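Local coordinates for CdiA toxin (Cupriavidus taiwanensis, PDB 5T87), which is the C-terminal, probably catalytic, toxin domain of a contact-dependent growth inhibition effector and is bound by its cognate immunity protein, at the interface of chains B and A. Numbering follows the deposited sequence. Chains: chain A, CdiA toxin; chain B, CdiI immunity protein.

Contact 1: the interface of chains B and A. Residues chain B 3-5; chain A 7-8, 11, 45.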
loop_
_atom_site.group_PDB
_atom_site.type_symbol
_atom_site.label_atom_id
_atom_site.label_comp_id
_atom_site.label_asym_id
_atom_site.label_seq_id
_atom_site.Cartn_x
_atom_site.Cartn_y
_atom_site.Cartn_z
HETATM N N MSE B 3 -7.045 -12.177 10.645
HETATM C CA MSE B 3 -6.884 -11.023 9.758
HETATM C C MSE B 3 -8.083 -10.934 8.879
HETATM O O MSE B 3 -8.677 -11.959 8.542
HETATM C CB MSE B 3 -5.671 -11.158 8.878
HETATM C CG MSE B 3 -4.396 -11.114 9.695
HETATM SE SE MSE B 3 -2.920 -11.343 8.419
HETATM C CE MSE B 3 -2.477 -13.255 8.667
ATOM N N ARG B 4 -8.453 -9.707 8.529
ATOM C CA ARG B 4 -9.661 -9.439 7.768
ATOM C C ARG B 4 -9.305 -8.693 6.497
ATOM O O ARG B 4 -8.646 -7.660 6.554
ATOM C CB ARG B 4 -10.624 -8.598 8.601
ATOM C CG ARG B 4 -11.295 -9.353 9.739
ATOM C CD ARG B 4 -12.063 -8.400 10.639
ATOM N NE ARG B 4 -11.171 -7.600 11.488
ATOM C CZ ARG B 4 -11.522 -6.491 12.138
ATOM N NH1 ARG B 4 -12.754 -5.994 12.039
ATOM N NH2 ARG B 4 -10.621 -5.862 12.885
ATOM N N TYR B 5 -9.736 -9.219 5.354
ATOM C CA TYR B 5 -9.567 -8.554 4.074
ATOM C C TYR B 5 -10.648 -7.497 3.932
ATOM O O TYR B 5 -11.812 -7.788 4.140
ATOM C CB TYR B 5 -9.661 -9.549 2.902
ATOM C CG TYR B 5 -9.543 -8.888 1.536
ATOM C CD1 TYR B 5 -8.308 -8.451 1.059
ATOM C CD2 TYR B 5 -10.668 -8.678 0.737
ATOM C CE1 TYR B 5 -8.189 -7.832 -0.180
ATOM C CE2 TYR B 5 -10.567 -8.061 -0.506
ATOM C CZ TYR B 5 -9.325 -7.632 -0.967
ATOM O OH TYR B 5 -9.204 -7.005 -2.201
ATOM N N GLY A 7 -10.037 -12.839 -1.618
ATOM C CA GLY A 7 -9.309 -12.011 -0.642
ATOM C C GLY A 7 -9.095 -12.594 0.750
ATOM O O GLY A 7 -7.961 -12.638 1.248
ATOM N N GLN A 8 -10.177 -13.058 1.371
ATOM C CA GLN A 8 -10.123 -13.499 2.767
ATOM C C GLN A 8 -9.212 -14.727 2.971
ATOM O O GLN A 8 -8.277 -14.671 3.777
ATOM C CB GLN A 8 -11.544 -13.733 3.308
ATOM C CG GLN A 8 -11.650 -13.956 4.809
ATOM C CD GLN A 8 -11.022 -12.840 5.623
ATOM O OE1 GLN A 8 -11.494 -11.709 5.610
ATOM N NE2 GLN A 8 -9.954 -13.155 6.336
ATOM N N LEU A 11 -5.495 -14.107 2.048
ATOM C CA LEU A 11 -4.887 -13.361 3.162
ATOM C C LEU A 11 -4.511 -14.268 4.331
ATOM O O LEU A 11 -3.405 -14.161 4.856
ATOM C CB LEU A 11 -5.829 -12.245 3.647
ATOM C CG LEU A 11 -5.463 -11.408 4.889
ATOM C CD1 LEU A 11 -4.088 -10.777 4.759
ATOM C CD2 LEU A 11 -6.519 -10.338 5.132
ATOM N N TYR A 45 -6.551 -5.655 6.381
ATOM C CA TYR A 45 -5.604 -5.559 5.273
ATOM C C TYR A 45 -6.329 -5.308 3.939
ATOM O O TYR A 45 -7.469 -5.775 3.762
ATOM C CB TYR A 45 -4.783 -6.850 5.168
ATOM C CG TYR A 45 -3.734 -7.029 6.255
ATOM C CD1 TYR A 45 -4.084 -7.445 7.538
ATOM C CD2 TYR A 45 -2.381 -6.812 5.993
ATOM C CE1 TYR A 45 -3.123 -7.614 8.533
ATOM C CE2 TYR A 45 -1.413 -6.979 6.973
ATOM C CZ TYR A 45 -1.782 -7.379 8.235
ATOM O OH TYR A 45 -0.797 -7.539 9.169
#
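B:Arg4 O accepts the backbone N-H of A:Tyr45 N at 2.9 Å, and B:Tyr5 and A:Tyr45 form a parallel beta bridge, so the short N-terminal strand 4-5 of the CdiI immunity protein lies along strand 44-50 of the CdiA toxin domain. This is a toxin-immunity interface of the contact-dependent growth inhibition type, here with a short beta-augmentation-like pairing: the immunity strand passes between the toxin sheet edge and the toxin helix 7-12. From the helix, the side-chain amide of A:Gln8 binds backbone groups of B:Met3, just before the strand, and B:Tyr5. Its NE2 donates to B:Met3 O at 2.8 Å, the carbonyl lying close to the amide plane while the donor is tilted 23° from the carbonyl plane. Its OE1 accepts B:Tyr5 N at 3.1 Å; the N-H points straight at the oxygen but stands above the plane of the amide carbonyl. A bend at chi2 of A:Gln8 (55°) folds the chain so that the amide spans these two backbone groups, which belong to residues on either side of B:Arg4. Because the partners are main-chain atoms, this grip would be expected to depend little on which side chains the immunity segment carries. B:Tyr5 lays one ring face against the helix start: A:Gly7 CA sits 3.9 Å from the ring centroid, a CH-pi contact displaced toward the rim. With CG anti to the backbone N (chi1 178°), the ring extends along A:Gly7 rather than toward A:Leu11. A:Leu11 instead turns CD2 onto the strand backbone, 3.7 Å from B:Tyr5 CA. Its other methyl, CD1, meets the selenium of the selenomethionine B:Met3 at 3.9 Å. The same SE atom reaches the ring of A:Tyr45, 3.7 Å from CE1, so that the selenium touches both a helix side chain and a strand side chain of the toxin.

Contact 2: the interface of chains B and A. Residues chain B 37, 72, 75; chain A 23, 38, 46-48, 50.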
loop_
_atom_site.group_PDB
_atom_site.type_symbol
_atom_site.label_atom_id
_atom_site.label_comp_id
_atom_site.label_asym_id
_atom_site.label_seq_id
_atom_site.Cartn_x
_atom_site.Cartn_y
_atom_site.Cartn_z
ATOM N N TYR B 37 -6.391 3.807 -4.637
ATOM C CA TYR B 37 -6.908 2.805 -5.581
ATOM C C TYR B 37 -7.671 3.377 -6.765
ATOM O O TYR B 37 -7.685 2.754 -7.825
ATOM C CB TYR B 37 -7.825 1.765 -4.862
ATOM C CG TYR B 37 -7.115 0.578 -4.233
ATOM C CD1 TYR B 37 -5.900 0.746 -3.579
ATOM C CD2 TYR B 37 -7.685 -0.712 -4.251
ATOM C CE1 TYR B 37 -5.248 -0.323 -2.990
ATOM C CE2 TYR B 37 -7.042 -1.796 -3.640
ATOM C CZ TYR B 37 -5.811 -1.589 -3.014
ATOM O OH TYR B 37 -5.076 -2.586 -2.412
ATOM N N HIS B 72 1.037 3.043 -3.655
ATOM C CA HIS B 72 -0.010 2.547 -4.538
ATOM C C HIS B 72 -0.210 3.450 -5.725
ATOM O O HIS B 72 -0.332 2.958 -6.852
ATOM C CB HIS B 72 -1.338 2.377 -3.800
ATOM C CG HIS B 72 -1.294 1.339 -2.736
ATOM N ND1 HIS B 72 -0.633 0.142 -2.896
ATOM C CD2 HIS B 72 -1.822 1.315 -1.492
ATOM C CE1 HIS B 72 -0.758 -0.580 -1.798
ATOM N NE2 HIS B 72 -1.469 0.113 -0.928
ATOM N N ARG B 75 2.603 2.862 -8.205
ATOM C CA ARG B 75 2.314 1.632 -8.920
ATOM C C ARG B 75 1.331 1.837 -10.087
ATOM O O ARG B 75 1.514 1.258 -11.159
ATOM C CB ARG B 75 1.781 0.569 -7.933
ATOM C CG ARG B 75 1.146 -0.649 -8.582
ATOM C CD ARG B 75 0.960 -1.792 -7.597
ATOM N NE ARG B 75 0.029 -1.517 -6.491
ATOM C CZ ARG B 75 -1.302 -1.433 -6.589
ATOM N NH1 ARG B 75 -1.916 -1.555 -7.766
ATOM N NH2 ARG B 75 -2.029 -1.204 -5.500
ATOM N N ARG A 23 3.858 -5.772 5.557
ATOM C CA ARG A 23 3.600 -6.234 4.195
ATOM C C ARG A 23 3.728 -7.750 4.076
ATOM O O ARG A 23 4.758 -8.317 4.451
ATOM C CB ARG A 23 4.553 -5.565 3.212
ATOM C CG ARG A 23 4.312 -5.936 1.756
ATOM C CD ARG A 23 4.933 -4.922 0.804
ATOM N NE ARG A 23 3.967 -3.934 0.326
ATOM C CZ ARG A 23 4.182 -3.067 -0.667
ATOM N NH1 ARG A 23 5.354 -3.038 -1.303
ATOM N NH2 ARG A 23 3.218 -2.221 -1.023
ATOM N N ASP A 38 -1.286 -5.218 2.391
ATOM C CA ASP A 38 -0.751 -4.187 3.280
ATOM C C ASP A 38 -1.743 -3.881 4.378
ATOM O O ASP A 38 -2.951 -3.994 4.179
ATOM C CB ASP A 38 -0.480 -2.908 2.498
ATOM C CG ASP A 38 0.503 -3.115 1.376
ATOM O OD1 ASP A 38 1.711 -3.223 1.681
ATOM O OD2 ASP A 38 0.061 -3.197 0.201
ATOM N N HIS A 46 -5.667 -4.582 3.028
ATOM C CA HIS A 46 -6.096 -4.449 1.606
ATOM C C HIS A 46 -5.065 -5.118 0.696
ATOM O O HIS A 46 -3.956 -5.430 1.134
ATOM C CB HIS A 46 -6.249 -2.983 1.178
ATOM C CG HIS A 46 -5.051 -2.143 1.492
ATOM N ND1 HIS A 46 -4.924 -1.464 2.684
ATOM C CD2 HIS A 46 -3.908 -1.913 0.804
ATOM C CE1 HIS A 46 -3.769 -0.827 2.707
ATOM N NE2 HIS A 46 -3.137 -1.079 1.578
ATOM N N GLY A 47 -5.418 -5.327 -0.567
ATOM C CA GLY A 47 -4.519 -6.048 -1.453
ATOM C C GLY A 47 -4.651 -5.755 -2.925
ATOM O O GLY A 47 -5.674 -5.214 -3.386
ATOM N N HIS A 48 -3.598 -6.118 -3.658
ATOM C CA HIS A 48 -3.575 -5.953 -5.113
ATOM C C HIS A 48 -2.876 -7.113 -5.789
ATOM O O HIS A 48 -2.048 -7.793 -5.175
ATOM C CB HIS A 48 -2.920 -4.617 -5.517
ATOM C CG HIS A 48 -1.500 -4.472 -5.068
ATOM N ND1 HIS A 48 -1.156 -3.854 -3.887
ATOM C CD2 HIS A 48 -0.337 -4.859 -5.641
ATOM C CE1 HIS A 48 0.156 -3.872 -3.746
ATOM N NE2 HIS A 48 0.676 -4.481 -4.794
ATOM N N ARG A 50 -0.282 -8.802 -8.550
ATOM C CA ARG A 50 0.966 -8.516 -9.254
ATOM C C ARG A 50 1.405 -9.647 -10.193
ATOM O O ARG A 50 1.033 -10.800 -10.008
ATOM C CB ARG A 50 2.084 -8.195 -8.258
ATOM C CG ARG A 50 2.032 -6.789 -7.676
ATOM C CD ARG A 50 3.383 -6.386 -7.097
ATOM N NE ARG A 50 3.279 -5.208 -6.231
ATOM C CZ ARG A 50 4.299 -4.646 -5.576
ATOM N NH1 ARG A 50 5.543 -5.101 -5.722
ATOM N NH2 ARG A 50 4.077 -3.584 -4.810
#
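B:Arg75 lays its guanidinium over one face of the A:His48 imidazole, the two planes only 20° apart, in a cation-pi stack. NE stands over the centre of the ring, 3.4 Å from the centroid, while CZ and NH2 extend across the CG and ND1 side. The bend of the arginine at chi3 (64°) turns the guanidinium flat against the imidazole as the two side chains approach from opposite directions. On the toxin side, A:Arg50 NE donates to A:His48 NE2 at 3.1 Å, close to the imidazole plane, which would fix the ring's rotation.

B:His72, from the same immunity helix 60-76, stands across two toxin imidazoles. It is edge-to-face with A:His46, the planes 80° apart, and again with A:His48 at a similarly steep angle. Its NE2 shares a hydrogen bond with A:His46 NE2 at 3.2 Å; the donor is not decided. As alternate residues of strand 44-50, A:His46 and A:His48 project from the same side, toward the immunity helices; both put CG between the backbone N and the carbonyl carbon. Between them in sequence, A:Gly47 turns its carbonyl to the immunity protein: B:Tyr37 OH, the phenol hydroxyl, makes a weak hydrogen bond to A:Gly47 O at 2.9 Å. A:Arg23 steadies the A:Asp38 carboxylate through a salt bridge from NE to the syn lone pair of OD1, 2.7 Å long. The other oxygen, A:Asp38 OD2, lies in the plane of the B:His72 ring at its edge, 3.4 Å from CE1.

The C-alpha centres of contact 1 and contact 2 lie about 12 Å apart, and toxin strand 44-50 runs through both: A:Tyr45 belongs to contact 1, and the next residue, A:His46, opens contact 2. The immunity protein uses separate elements for them, its N-terminal strand 4-5 in contact 1 and helices 25-38 and 60-76 in contact 2. Strand pairing is confined to contact 1, while contact 2 is made mostly by side chains from helices. The histidine- and arginine-rich surface in contact 2 could be part of the toxin's active site, which CdiI would then cover, but the structure alone does not show this.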